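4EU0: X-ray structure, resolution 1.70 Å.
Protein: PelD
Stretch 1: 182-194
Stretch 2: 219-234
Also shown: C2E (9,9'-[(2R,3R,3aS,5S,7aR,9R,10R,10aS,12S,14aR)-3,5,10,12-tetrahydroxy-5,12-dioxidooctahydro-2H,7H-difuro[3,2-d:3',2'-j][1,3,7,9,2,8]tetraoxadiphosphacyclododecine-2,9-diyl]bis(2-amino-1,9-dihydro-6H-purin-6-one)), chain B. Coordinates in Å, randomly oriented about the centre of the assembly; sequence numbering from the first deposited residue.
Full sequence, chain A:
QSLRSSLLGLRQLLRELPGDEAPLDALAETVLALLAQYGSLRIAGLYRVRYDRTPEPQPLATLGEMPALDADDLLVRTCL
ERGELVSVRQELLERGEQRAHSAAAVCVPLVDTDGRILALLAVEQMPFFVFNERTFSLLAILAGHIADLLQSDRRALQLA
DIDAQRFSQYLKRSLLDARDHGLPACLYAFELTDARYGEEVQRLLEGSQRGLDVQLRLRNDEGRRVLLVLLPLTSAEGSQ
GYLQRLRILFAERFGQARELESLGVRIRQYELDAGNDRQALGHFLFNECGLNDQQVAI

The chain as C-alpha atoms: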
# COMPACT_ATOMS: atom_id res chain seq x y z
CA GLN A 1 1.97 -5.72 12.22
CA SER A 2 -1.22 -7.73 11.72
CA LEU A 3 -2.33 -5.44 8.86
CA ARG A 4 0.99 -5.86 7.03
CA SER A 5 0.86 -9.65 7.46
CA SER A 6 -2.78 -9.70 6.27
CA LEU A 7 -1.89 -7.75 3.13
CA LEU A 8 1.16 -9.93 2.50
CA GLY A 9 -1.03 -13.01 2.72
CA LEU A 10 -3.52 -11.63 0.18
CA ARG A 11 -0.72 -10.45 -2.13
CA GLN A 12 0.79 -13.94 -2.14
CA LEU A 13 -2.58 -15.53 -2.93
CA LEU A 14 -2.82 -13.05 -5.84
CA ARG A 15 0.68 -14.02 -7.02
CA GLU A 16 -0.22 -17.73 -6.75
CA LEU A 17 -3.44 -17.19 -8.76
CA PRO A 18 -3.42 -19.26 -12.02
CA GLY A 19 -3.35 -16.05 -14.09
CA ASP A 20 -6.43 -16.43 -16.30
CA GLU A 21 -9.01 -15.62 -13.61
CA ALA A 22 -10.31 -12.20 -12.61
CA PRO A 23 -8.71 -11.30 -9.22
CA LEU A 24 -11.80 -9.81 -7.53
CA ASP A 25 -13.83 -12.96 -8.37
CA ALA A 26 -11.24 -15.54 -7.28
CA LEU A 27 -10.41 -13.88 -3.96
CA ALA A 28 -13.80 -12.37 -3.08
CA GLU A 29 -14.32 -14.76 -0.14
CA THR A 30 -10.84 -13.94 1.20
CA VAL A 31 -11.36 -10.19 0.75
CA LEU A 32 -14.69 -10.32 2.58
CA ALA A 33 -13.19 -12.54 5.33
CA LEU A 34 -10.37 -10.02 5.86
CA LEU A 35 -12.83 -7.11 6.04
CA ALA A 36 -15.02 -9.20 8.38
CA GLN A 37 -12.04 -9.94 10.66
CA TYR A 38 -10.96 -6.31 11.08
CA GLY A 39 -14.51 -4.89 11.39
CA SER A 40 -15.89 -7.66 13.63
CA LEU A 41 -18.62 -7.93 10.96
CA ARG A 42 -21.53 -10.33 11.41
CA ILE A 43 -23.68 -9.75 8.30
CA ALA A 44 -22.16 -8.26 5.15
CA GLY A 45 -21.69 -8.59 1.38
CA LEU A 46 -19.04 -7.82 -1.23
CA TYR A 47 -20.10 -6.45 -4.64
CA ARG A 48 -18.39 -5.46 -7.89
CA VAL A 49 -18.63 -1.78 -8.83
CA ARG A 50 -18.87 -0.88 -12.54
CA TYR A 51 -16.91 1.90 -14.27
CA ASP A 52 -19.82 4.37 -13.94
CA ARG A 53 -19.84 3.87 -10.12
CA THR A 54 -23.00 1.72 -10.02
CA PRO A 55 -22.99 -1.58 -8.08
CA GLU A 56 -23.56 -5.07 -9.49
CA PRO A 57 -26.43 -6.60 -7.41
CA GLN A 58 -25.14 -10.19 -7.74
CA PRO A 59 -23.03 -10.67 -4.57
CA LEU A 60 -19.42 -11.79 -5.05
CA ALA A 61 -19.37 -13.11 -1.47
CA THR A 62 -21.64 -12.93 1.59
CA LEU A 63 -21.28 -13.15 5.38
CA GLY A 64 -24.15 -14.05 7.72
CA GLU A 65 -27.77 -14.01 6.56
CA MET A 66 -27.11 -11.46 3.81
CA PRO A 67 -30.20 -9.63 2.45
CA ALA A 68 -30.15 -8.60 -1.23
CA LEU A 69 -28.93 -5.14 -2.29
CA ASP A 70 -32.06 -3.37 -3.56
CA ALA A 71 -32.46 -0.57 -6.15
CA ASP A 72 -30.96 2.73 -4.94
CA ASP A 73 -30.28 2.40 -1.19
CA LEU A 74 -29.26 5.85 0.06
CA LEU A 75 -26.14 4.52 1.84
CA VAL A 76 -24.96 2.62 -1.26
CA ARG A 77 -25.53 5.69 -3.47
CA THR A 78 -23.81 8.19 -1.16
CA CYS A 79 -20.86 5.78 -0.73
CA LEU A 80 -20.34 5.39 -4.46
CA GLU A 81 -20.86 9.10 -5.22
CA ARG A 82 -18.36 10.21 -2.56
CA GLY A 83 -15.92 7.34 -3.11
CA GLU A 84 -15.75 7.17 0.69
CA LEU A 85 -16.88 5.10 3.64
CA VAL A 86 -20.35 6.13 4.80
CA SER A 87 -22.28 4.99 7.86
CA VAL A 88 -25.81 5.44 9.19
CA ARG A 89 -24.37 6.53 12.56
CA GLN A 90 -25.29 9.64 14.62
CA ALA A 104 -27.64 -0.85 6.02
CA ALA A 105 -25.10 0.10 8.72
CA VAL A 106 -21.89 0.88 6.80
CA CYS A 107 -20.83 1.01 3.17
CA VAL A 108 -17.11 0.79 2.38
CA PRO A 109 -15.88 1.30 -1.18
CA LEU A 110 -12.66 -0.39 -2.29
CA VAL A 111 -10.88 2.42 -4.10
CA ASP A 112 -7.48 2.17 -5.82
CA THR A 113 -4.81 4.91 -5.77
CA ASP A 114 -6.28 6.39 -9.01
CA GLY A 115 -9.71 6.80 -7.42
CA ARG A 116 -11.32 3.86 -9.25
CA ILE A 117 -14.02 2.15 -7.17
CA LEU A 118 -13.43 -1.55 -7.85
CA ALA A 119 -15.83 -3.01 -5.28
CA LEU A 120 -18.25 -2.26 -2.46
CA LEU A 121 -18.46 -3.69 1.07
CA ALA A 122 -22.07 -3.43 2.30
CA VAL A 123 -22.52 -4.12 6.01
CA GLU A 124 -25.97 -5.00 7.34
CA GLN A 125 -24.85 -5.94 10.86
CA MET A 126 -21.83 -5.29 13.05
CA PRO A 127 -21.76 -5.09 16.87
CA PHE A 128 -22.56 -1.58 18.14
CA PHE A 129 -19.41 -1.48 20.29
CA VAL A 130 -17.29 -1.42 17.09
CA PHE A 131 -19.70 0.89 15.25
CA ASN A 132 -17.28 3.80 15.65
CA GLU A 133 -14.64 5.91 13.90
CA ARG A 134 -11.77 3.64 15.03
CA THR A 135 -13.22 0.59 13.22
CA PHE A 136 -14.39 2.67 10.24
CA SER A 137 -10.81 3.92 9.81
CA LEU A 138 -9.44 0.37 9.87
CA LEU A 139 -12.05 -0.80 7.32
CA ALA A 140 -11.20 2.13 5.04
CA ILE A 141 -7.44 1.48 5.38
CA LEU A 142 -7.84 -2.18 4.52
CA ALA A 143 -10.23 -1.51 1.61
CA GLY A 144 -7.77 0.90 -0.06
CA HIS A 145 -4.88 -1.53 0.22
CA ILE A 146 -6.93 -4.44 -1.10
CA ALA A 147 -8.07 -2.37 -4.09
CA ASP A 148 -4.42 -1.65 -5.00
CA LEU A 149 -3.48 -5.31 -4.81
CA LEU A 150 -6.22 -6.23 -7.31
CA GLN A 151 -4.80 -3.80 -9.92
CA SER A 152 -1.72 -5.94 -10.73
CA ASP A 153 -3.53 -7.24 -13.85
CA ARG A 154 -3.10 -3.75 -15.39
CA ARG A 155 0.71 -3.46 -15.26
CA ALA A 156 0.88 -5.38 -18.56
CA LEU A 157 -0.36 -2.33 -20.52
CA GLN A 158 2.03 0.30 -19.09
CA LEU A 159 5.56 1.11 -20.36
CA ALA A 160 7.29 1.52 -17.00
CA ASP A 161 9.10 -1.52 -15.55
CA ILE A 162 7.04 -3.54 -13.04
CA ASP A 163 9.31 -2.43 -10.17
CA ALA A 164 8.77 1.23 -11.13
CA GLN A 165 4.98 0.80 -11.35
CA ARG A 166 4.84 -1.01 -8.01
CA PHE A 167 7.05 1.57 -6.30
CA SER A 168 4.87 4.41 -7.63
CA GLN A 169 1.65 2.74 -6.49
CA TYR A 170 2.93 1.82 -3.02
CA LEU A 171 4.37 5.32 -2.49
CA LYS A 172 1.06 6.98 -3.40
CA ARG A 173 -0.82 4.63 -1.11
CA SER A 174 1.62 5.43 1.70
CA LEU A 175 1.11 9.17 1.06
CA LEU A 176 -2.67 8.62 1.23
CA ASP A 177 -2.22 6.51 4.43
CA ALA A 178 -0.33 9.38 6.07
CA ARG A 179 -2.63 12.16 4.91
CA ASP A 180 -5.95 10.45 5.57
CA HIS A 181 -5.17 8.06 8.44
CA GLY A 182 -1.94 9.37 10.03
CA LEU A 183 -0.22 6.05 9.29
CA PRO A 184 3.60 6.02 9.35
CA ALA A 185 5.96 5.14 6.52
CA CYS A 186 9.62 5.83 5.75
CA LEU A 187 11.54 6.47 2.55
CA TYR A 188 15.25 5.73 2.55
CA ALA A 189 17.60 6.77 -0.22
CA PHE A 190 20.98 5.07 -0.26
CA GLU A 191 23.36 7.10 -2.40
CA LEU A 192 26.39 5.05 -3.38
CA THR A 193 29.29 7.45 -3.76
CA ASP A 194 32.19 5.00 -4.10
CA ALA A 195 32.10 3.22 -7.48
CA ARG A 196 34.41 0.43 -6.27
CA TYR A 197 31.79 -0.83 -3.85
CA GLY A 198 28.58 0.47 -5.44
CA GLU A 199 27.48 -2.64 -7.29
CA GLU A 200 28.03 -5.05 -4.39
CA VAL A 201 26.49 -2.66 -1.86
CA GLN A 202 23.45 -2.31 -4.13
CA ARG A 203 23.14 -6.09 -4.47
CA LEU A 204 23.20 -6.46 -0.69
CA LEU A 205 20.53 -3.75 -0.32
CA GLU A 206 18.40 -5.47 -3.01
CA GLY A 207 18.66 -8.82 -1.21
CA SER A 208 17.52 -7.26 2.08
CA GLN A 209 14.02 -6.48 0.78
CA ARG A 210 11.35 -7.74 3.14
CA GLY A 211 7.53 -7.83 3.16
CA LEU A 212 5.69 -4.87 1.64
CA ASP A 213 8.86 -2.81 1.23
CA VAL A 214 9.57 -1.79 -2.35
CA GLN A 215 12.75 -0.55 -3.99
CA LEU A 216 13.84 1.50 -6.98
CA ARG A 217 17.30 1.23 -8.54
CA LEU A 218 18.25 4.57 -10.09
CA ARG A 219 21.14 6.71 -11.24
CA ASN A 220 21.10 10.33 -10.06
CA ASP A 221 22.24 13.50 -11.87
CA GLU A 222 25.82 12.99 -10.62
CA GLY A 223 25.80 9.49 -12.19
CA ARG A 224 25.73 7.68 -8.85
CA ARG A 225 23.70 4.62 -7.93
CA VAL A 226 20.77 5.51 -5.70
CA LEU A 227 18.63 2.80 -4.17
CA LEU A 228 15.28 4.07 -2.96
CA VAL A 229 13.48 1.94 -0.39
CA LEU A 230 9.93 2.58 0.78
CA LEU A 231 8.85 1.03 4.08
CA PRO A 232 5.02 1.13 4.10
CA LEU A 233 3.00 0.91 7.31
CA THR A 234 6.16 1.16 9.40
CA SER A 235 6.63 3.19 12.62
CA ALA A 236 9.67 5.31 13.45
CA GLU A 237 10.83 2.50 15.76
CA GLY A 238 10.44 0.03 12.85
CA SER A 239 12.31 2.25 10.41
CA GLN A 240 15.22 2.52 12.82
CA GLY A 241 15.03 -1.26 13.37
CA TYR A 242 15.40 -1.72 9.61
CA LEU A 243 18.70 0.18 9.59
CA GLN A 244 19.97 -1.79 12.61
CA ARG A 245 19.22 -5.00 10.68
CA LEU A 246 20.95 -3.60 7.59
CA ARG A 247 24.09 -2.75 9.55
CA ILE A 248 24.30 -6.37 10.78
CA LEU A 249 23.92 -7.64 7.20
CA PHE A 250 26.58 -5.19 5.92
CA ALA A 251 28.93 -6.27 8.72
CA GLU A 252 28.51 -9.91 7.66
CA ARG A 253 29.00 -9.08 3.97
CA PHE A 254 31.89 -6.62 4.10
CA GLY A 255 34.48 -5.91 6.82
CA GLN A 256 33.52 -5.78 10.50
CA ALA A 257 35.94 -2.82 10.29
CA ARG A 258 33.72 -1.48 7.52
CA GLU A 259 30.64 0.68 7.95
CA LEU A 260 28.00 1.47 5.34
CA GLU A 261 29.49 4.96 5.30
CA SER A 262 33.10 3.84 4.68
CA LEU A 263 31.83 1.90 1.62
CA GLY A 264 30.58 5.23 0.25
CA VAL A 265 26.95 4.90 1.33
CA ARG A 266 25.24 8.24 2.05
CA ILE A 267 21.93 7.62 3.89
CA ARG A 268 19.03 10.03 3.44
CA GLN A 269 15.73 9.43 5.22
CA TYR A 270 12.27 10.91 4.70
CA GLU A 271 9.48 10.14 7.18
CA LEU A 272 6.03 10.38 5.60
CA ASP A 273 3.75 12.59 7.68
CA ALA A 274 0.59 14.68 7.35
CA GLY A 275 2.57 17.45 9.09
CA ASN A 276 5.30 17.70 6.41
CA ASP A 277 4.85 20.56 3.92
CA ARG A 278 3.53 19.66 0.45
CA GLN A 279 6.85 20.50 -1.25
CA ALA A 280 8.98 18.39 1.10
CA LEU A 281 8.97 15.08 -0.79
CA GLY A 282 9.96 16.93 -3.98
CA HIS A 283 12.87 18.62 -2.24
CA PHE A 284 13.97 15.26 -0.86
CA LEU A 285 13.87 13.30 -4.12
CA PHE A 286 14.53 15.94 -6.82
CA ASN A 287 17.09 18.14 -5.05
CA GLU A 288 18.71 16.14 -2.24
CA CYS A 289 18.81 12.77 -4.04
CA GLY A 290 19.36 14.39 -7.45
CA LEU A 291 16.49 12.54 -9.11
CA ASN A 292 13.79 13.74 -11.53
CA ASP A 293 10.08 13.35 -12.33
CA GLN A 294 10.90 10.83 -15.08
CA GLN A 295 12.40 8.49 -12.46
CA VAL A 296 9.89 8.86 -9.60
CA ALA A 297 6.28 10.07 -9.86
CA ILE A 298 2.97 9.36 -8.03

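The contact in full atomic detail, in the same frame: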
# COMPACT_ATOMS: atom_id res chain seq x y z
N GLY A 182 -3.08 9.11 9.14
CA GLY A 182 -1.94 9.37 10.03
C GLY A 182 -1.03 8.17 10.19
O GLY A 182 -0.32 8.06 11.20
N LEU A 183 -1.03 7.27 9.21
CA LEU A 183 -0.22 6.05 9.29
C LEU A 183 1.22 6.34 8.90
O LEU A 183 1.46 7.10 7.96
CB LEU A 183 -0.80 4.94 8.40
CG LEU A 183 -2.19 4.44 8.79
CD1 LEU A 183 -2.56 3.27 7.89
CD2 LEU A 183 -2.27 4.04 10.25
N PRO A 184 2.19 5.74 9.63
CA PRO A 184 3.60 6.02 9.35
C PRO A 184 4.18 5.21 8.20
O PRO A 184 3.76 4.09 7.93
CB PRO A 184 4.28 5.64 10.68
CG PRO A 184 3.43 4.54 11.23
CD PRO A 184 2.01 4.88 10.81
N ALA A 185 5.13 5.83 7.50
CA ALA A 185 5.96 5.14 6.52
C ALA A 185 7.27 5.89 6.41
O ALA A 185 7.34 7.06 6.79
CB ALA A 185 5.27 5.08 5.16
N CYS A 186 8.30 5.22 5.89
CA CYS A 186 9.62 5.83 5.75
C CYS A 186 10.15 5.58 4.36
O CYS A 186 10.01 4.48 3.83
CB CYS A 186 10.58 5.20 6.76
SG CYS A 186 12.10 6.14 7.01
N LEU A 187 10.76 6.61 3.77
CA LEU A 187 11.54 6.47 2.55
C LEU A 187 13.02 6.59 2.90
O LEU A 187 13.44 7.56 3.53
CB LEU A 187 11.22 7.59 1.55
CG LEU A 187 10.50 7.36 0.23
CD1 LEU A 187 10.55 8.67 -0.59
CD2 LEU A 187 11.05 6.18 -0.57
N TYR A 188 13.81 5.61 2.48
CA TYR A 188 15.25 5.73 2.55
C TYR A 188 15.82 5.86 1.15
O TYR A 188 15.37 5.18 0.23
CB TYR A 188 15.87 4.50 3.20
CG TYR A 188 15.82 4.47 4.72
CD1 TYR A 188 16.73 5.20 5.47
CD2 TYR A 188 14.88 3.68 5.39
CE1 TYR A 188 16.69 5.17 6.88
CE2 TYR A 188 14.83 3.65 6.80
CZ TYR A 188 15.74 4.39 7.52
OH TYR A 188 15.73 4.37 8.90
N ALA A 189 16.82 6.72 1.02
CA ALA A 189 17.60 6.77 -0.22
C ALA A 189 19.03 6.46 0.14
O ALA A 189 19.63 7.17 0.95
CB ALA A 189 17.49 8.14 -0.85
N PHE A 190 19.58 5.40 -0.46
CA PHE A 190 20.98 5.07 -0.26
C PHE A 190 21.76 5.52 -1.48
O PHE A 190 21.61 4.96 -2.56
CB PHE A 190 21.16 3.57 -0.01
CG PHE A 190 20.42 3.06 1.19
CD1 PHE A 190 21.00 3.12 2.45
CD2 PHE A 190 19.16 2.49 1.07
CE1 PHE A 190 20.32 2.66 3.58
CE2 PHE A 190 18.47 2.00 2.19
CZ PHE A 190 19.05 2.09 3.45
N GLU A 191 22.55 6.58 -1.31
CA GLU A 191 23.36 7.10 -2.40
C GLU A 191 24.74 6.48 -2.32
O GLU A 191 25.41 6.56 -1.29
CB GLU A 191 23.45 8.62 -2.32
CG GLU A 191 24.24 9.24 -3.47
CD GLU A 191 24.53 10.72 -3.29
OE1 GLU A 191 24.27 11.27 -2.20
OE2 GLU A 191 25.02 11.33 -4.26
N LEU A 192 25.16 5.82 -3.40
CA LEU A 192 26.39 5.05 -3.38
C LEU A 192 27.49 5.83 -4.07
O LEU A 192 27.56 5.88 -5.30
CB LEU A 192 26.18 3.66 -4.00
CG LEU A 192 24.91 2.93 -3.51
CD1 LEU A 192 24.83 1.53 -4.11
CD2 LEU A 192 24.82 2.86 -2.00
N THR A 193 28.35 6.45 -3.27
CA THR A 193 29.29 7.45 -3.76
C THR A 193 30.66 6.89 -4.14
O THR A 193 31.48 7.60 -4.73
CB THR A 193 29.49 8.59 -2.72
OG1 THR A 193 30.15 8.08 -1.56
CG2 THR A 193 28.14 9.17 -2.32
N ASP A 194 30.91 5.64 -3.78
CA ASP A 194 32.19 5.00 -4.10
C ASP A 194 31.93 3.89 -5.11
O ASP A 194 31.36 2.86 -4.76
CB ASP A 194 32.83 4.42 -2.83
CG ASP A 194 34.27 3.93 -3.05
OD1 ASP A 194 34.62 3.38 -4.12
OD2 ASP A 194 35.08 4.11 -2.12
N ARG A 219 19.92 5.94 -11.17
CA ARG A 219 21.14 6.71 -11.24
C ARG A 219 20.77 8.18 -11.11
O ARG A 219 19.89 8.65 -11.82
CB ARG A 219 21.87 6.46 -12.57
CG ARG A 219 22.43 5.05 -12.71
CD ARG A 219 23.79 4.93 -12.03
NE ARG A 219 24.40 3.62 -12.23
CZ ARG A 219 25.70 3.37 -12.09
NH1 ARG A 219 26.54 4.35 -11.78
NH2 ARG A 219 26.17 2.15 -12.29
N ASN A 220 21.41 8.91 -10.20
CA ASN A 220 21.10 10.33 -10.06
C ASN A 220 21.85 11.23 -11.06
O ASN A 220 22.59 10.73 -11.92
CB ASN A 220 21.26 10.81 -8.60
CG ASN A 220 22.71 10.95 -8.15
OD1 ASN A 220 23.66 10.81 -8.93
ND2 ASN A 220 22.88 11.23 -6.86
N ASP A 221 21.66 12.54 -10.93
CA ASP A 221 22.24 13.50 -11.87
C ASP A 221 23.77 13.62 -11.79
O ASP A 221 24.39 14.23 -12.66
CB ASP A 221 21.57 14.88 -11.72
CG ASP A 221 21.84 15.52 -10.36
OD1 ASP A 221 22.35 14.84 -9.45
OD2 ASP A 221 21.55 16.73 -10.23
N GLU A 222 24.36 13.04 -10.75
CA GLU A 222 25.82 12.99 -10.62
C GLU A 222 26.35 11.64 -11.13
O GLU A 222 27.56 11.38 -11.07
CB GLU A 222 26.24 13.22 -9.16
CG GLU A 222 25.82 14.59 -8.59
CD GLU A 222 26.67 15.74 -9.07
OE1 GLU A 222 27.81 15.89 -8.58
OE2 GLU A 222 26.20 16.51 -9.93
N GLY A 223 25.45 10.80 -11.62
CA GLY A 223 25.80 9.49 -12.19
C GLY A 223 25.96 8.38 -11.17
O GLY A 223 26.45 7.29 -11.51
N ARG A 224 25.55 8.64 -9.93
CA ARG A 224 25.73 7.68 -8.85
C ARG A 224 24.52 6.78 -8.69
O ARG A 224 23.39 7.20 -8.96
CB ARG A 224 26.01 8.39 -7.53
CG ARG A 224 27.33 9.14 -7.53
CD ARG A 224 27.77 9.42 -6.13
NE ARG A 224 27.25 10.69 -5.64
CZ ARG A 224 28.02 11.70 -5.24
NH1 ARG A 224 29.34 11.61 -5.27
NH2 ARG A 224 27.45 12.81 -4.81
N ARG A 225 24.77 5.55 -8.26
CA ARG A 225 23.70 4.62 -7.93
C ARG A 225 22.94 5.18 -6.73
O ARG A 225 23.55 5.59 -5.74
CB ARG A 225 24.26 3.25 -7.58
CG ARG A 225 25.05 2.57 -8.68
CD ARG A 225 25.71 1.30 -8.15
NE ARG A 225 26.42 0.55 -9.19
CZ ARG A 225 25.86 -0.33 -10.01
NH1 ARG A 225 24.56 -0.59 -9.92
NH2 ARG A 225 26.59 -0.96 -10.93
N VAL A 226 21.62 5.19 -6.83
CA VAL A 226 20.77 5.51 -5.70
C VAL A 226 19.75 4.40 -5.60
O VAL A 226 19.08 4.10 -6.60
CB VAL A 226 20.01 6.85 -5.88
CG1 VAL A 226 18.97 7.04 -4.78
CG2 VAL A 226 20.98 8.04 -5.94
N LEU A 227 19.68 3.76 -4.43
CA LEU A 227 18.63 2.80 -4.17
C LEU A 227 17.60 3.40 -3.24
O LEU A 227 17.90 3.72 -2.08
CB LEU A 227 19.19 1.51 -3.59
CG LEU A 227 18.10 0.43 -3.43
CD1 LEU A 227 17.69 -0.17 -4.78
CD2 LEU A 227 18.59 -0.65 -2.54
N LEU A 228 16.39 3.58 -3.76
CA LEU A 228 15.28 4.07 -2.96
C LEU A 228 14.58 2.88 -2.34
O LEU A 228 14.33 1.88 -3.02
CB LEU A 228 14.30 4.79 -3.87
CG LEU A 228 13.53 6.03 -3.45
CD1 LEU A 228 14.29 6.93 -2.47
CD2 LEU A 228 13.19 6.75 -4.77
N VAL A 229 14.26 2.97 -1.06
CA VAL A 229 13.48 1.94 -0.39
C VAL A 229 12.33 2.58 0.35
O VAL A 229 12.54 3.41 1.22
CB VAL A 229 14.31 1.09 0.62
CG1 VAL A 229 13.47 -0.08 1.12
CG2 VAL A 229 15.60 0.58 -0.02
N LEU A 230 11.11 2.16 0.02
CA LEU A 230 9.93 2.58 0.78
C LEU A 230 9.55 1.49 1.78
O LEU A 230 9.47 0.30 1.44
CB LEU A 230 8.75 2.86 -0.16
CG LEU A 230 7.41 3.18 0.51
CD1 LEU A 230 7.41 4.58 1.12
CD2 LEU A 230 6.25 3.01 -0.47
N LEU A 231 9.30 1.90 3.02
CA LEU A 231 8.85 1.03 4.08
C LEU A 231 7.41 1.40 4.46
O LEU A 231 7.20 2.25 5.34
CB LEU A 231 9.74 1.20 5.32
CG LEU A 231 11.22 0.78 5.22
CD1 LEU A 231 12.03 1.69 4.31
CD2 LEU A 231 11.78 0.81 6.65
N PRO A 232 6.41 0.78 3.79
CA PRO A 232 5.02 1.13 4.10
C PRO A 232 4.60 0.65 5.47
O PRO A 232 5.15 -0.32 5.99
CB PRO A 232 4.23 0.37 3.02
CG PRO A 232 5.23 0.07 1.93
CD PRO A 232 6.49 -0.21 2.71
N LEU A 233 3.61 1.34 6.06
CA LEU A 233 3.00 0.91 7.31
C LEU A 233 4.04 0.55 8.37
O LEU A 233 3.93 -0.46 9.02
CB LEU A 233 2.05 -0.27 7.06
CG LEU A 233 0.95 -0.02 6.03
CD1 LEU A 233 0.23 -1.31 5.68
CD2 LEU A 233 -0.04 1.00 6.55
N THR A 234 5.03 1.42 8.53
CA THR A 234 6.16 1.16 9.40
C THR A 234 6.41 2.38 10.29
O THR A 234 6.59 3.48 9.78
CB THR A 234 7.40 0.84 8.56
OG1 THR A 234 7.18 -0.39 7.88
CG2 THR A 234 8.66 0.71 9.44
P1 C2E B . 14.31 -7.92 13.20
O2P C2E B . 15.45 -7.64 14.16
O1P C2E B . 14.62 -8.49 11.84
O5' C2E B . 13.45 -6.59 13.01
C5' C2E B . 13.04 -5.78 14.11
C4' C2E B . 12.04 -4.72 13.66
O4' C2E B . 12.68 -3.74 12.83
C3' C2E B . 10.86 -5.25 12.84
O3' C2E B . 9.74 -5.68 13.61
C2' C2E B . 10.49 -4.05 12.01
O2' C2E B . 9.74 -3.15 12.83
C1' C2E B . 11.83 -3.41 11.73
N9 C2E B . 12.42 -3.94 10.47
C8 C2E B . 13.50 -4.73 10.36
N7 C2E B . 13.76 -5.02 9.06
C5 C2E B . 12.83 -4.39 8.33
C6 C2E B . 12.51 -4.27 6.90
O6 C2E B . 13.28 -4.89 5.98
N1 C2E B . 11.45 -3.52 6.53
C2 C2E B . 10.64 -2.89 7.43
N2 C2E B . 9.60 -2.17 6.97
N3 C2E B . 10.88 -2.96 8.77
C4 C2E B . 11.93 -3.68 9.26
P11 C2E B . 8.74 -6.80 13.01
O21 C2E B . 7.57 -6.98 13.96
O11 C2E B . 8.45 -6.57 11.54
O5A C2E B . 9.63 -8.13 13.14
C5A C2E B . 10.13 -8.55 14.41
C4A C2E B . 11.04 -9.75 14.20
O4A C2E B . 10.34 -10.78 13.51
C3A C2E B . 12.21 -9.42 13.29
O3A C2E B . 13.30 -8.88 13.99
C2A C2E B . 12.55 -10.75 12.66
O2A C2E B . 13.33 -11.54 13.57
C1A C2E B . 11.18 -11.36 12.51
N91 C2E B . 10.65 -11.08 11.14
C81 C2E B . 9.69 -10.20 10.81
N71 C2E B . 9.45 -10.21 9.47
C51 C2E B . 10.28 -11.12 8.93
C61 C2E B . 10.57 -11.64 7.57
O61 C2E B . 9.89 -11.19 6.48
N11 C2E B . 11.53 -12.59 7.44
C21 C2E B . 12.22 -13.07 8.50
N21 C2E B . 13.16 -14.02 8.29
N31 C2E B . 12.00 -12.63 9.77
C41 C2E B . 11.07 -11.68 10.03
O HOH W 1 27.53 4.89 -7.68

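The two stretches pair as neighbouring antiparallel strands, their axes 4.6 Å apart at closest and 165° between directions. Paired hydrogen bonds join Cys186 with Leu231, Tyr188 with Val229 and Phe190 with Leu227. In the central pair, Tyr188 N to Val229 O and Val229 N to Tyr188 O both measure 2.8 Å and are nearly straight. Between these pairs lie CA-H...O contacts, such as Leu228 CA to Tyr188 O at 3.4 Å. At one end, Leu192 N still donates to Arg225 O (2.8 Å), but the return bond is replaced by a water. It donates to Leu192 O (2.6 Å) and accepts from Arg225 N (2.9 Å). At the other end, Thr234 N donates to Pro184 O (3.0 Å); Pro184 has no amide hydrogen of its own to give.

Side chains alternate between the two faces of the sheet. Leu187, Ala189, Leu228 and Leu230 share one face. Leu187 CD2 packs on Leu228 CG (3.8 Å), and the small Ala189 meets Leu228 through CB to CD1 (3.8 Å). Tyr188, Phe190, Val229 and Leu231 lie on the opposite face. There Leu231 CD1 touches the Tyr188 ring edge at CD2 (3.6 Å), and Val229 CG2 meets the Phe190 edge at CE2 (3.9 Å). These residues are buried, which suits their mostly apolar side chains; Tyr188 OH is hydrogen-bonded elsewhere in the structure.

Glu191 is buried too, but its charge is met. Its extended side chain brings OE2 to Arg224 NE (2.7 Å) in a salt bridge. Asn220 ND2 adds a weak hydrogen bond to the same OE2 (3.4 Å). Asn220 begins a type I turn; its OD1 accepts from Glu222 N and, just past the turn, Arg224 N (both 3.0 Å). Gly223 closes that turn with positive phi, which favours glycine. Beyond the strands, Leu183 CD1 packs against Leu233 CD2 (3.6 Å). Thr234 OG1 accepts a hydrogen bond from C2E N2 (3.1 Å).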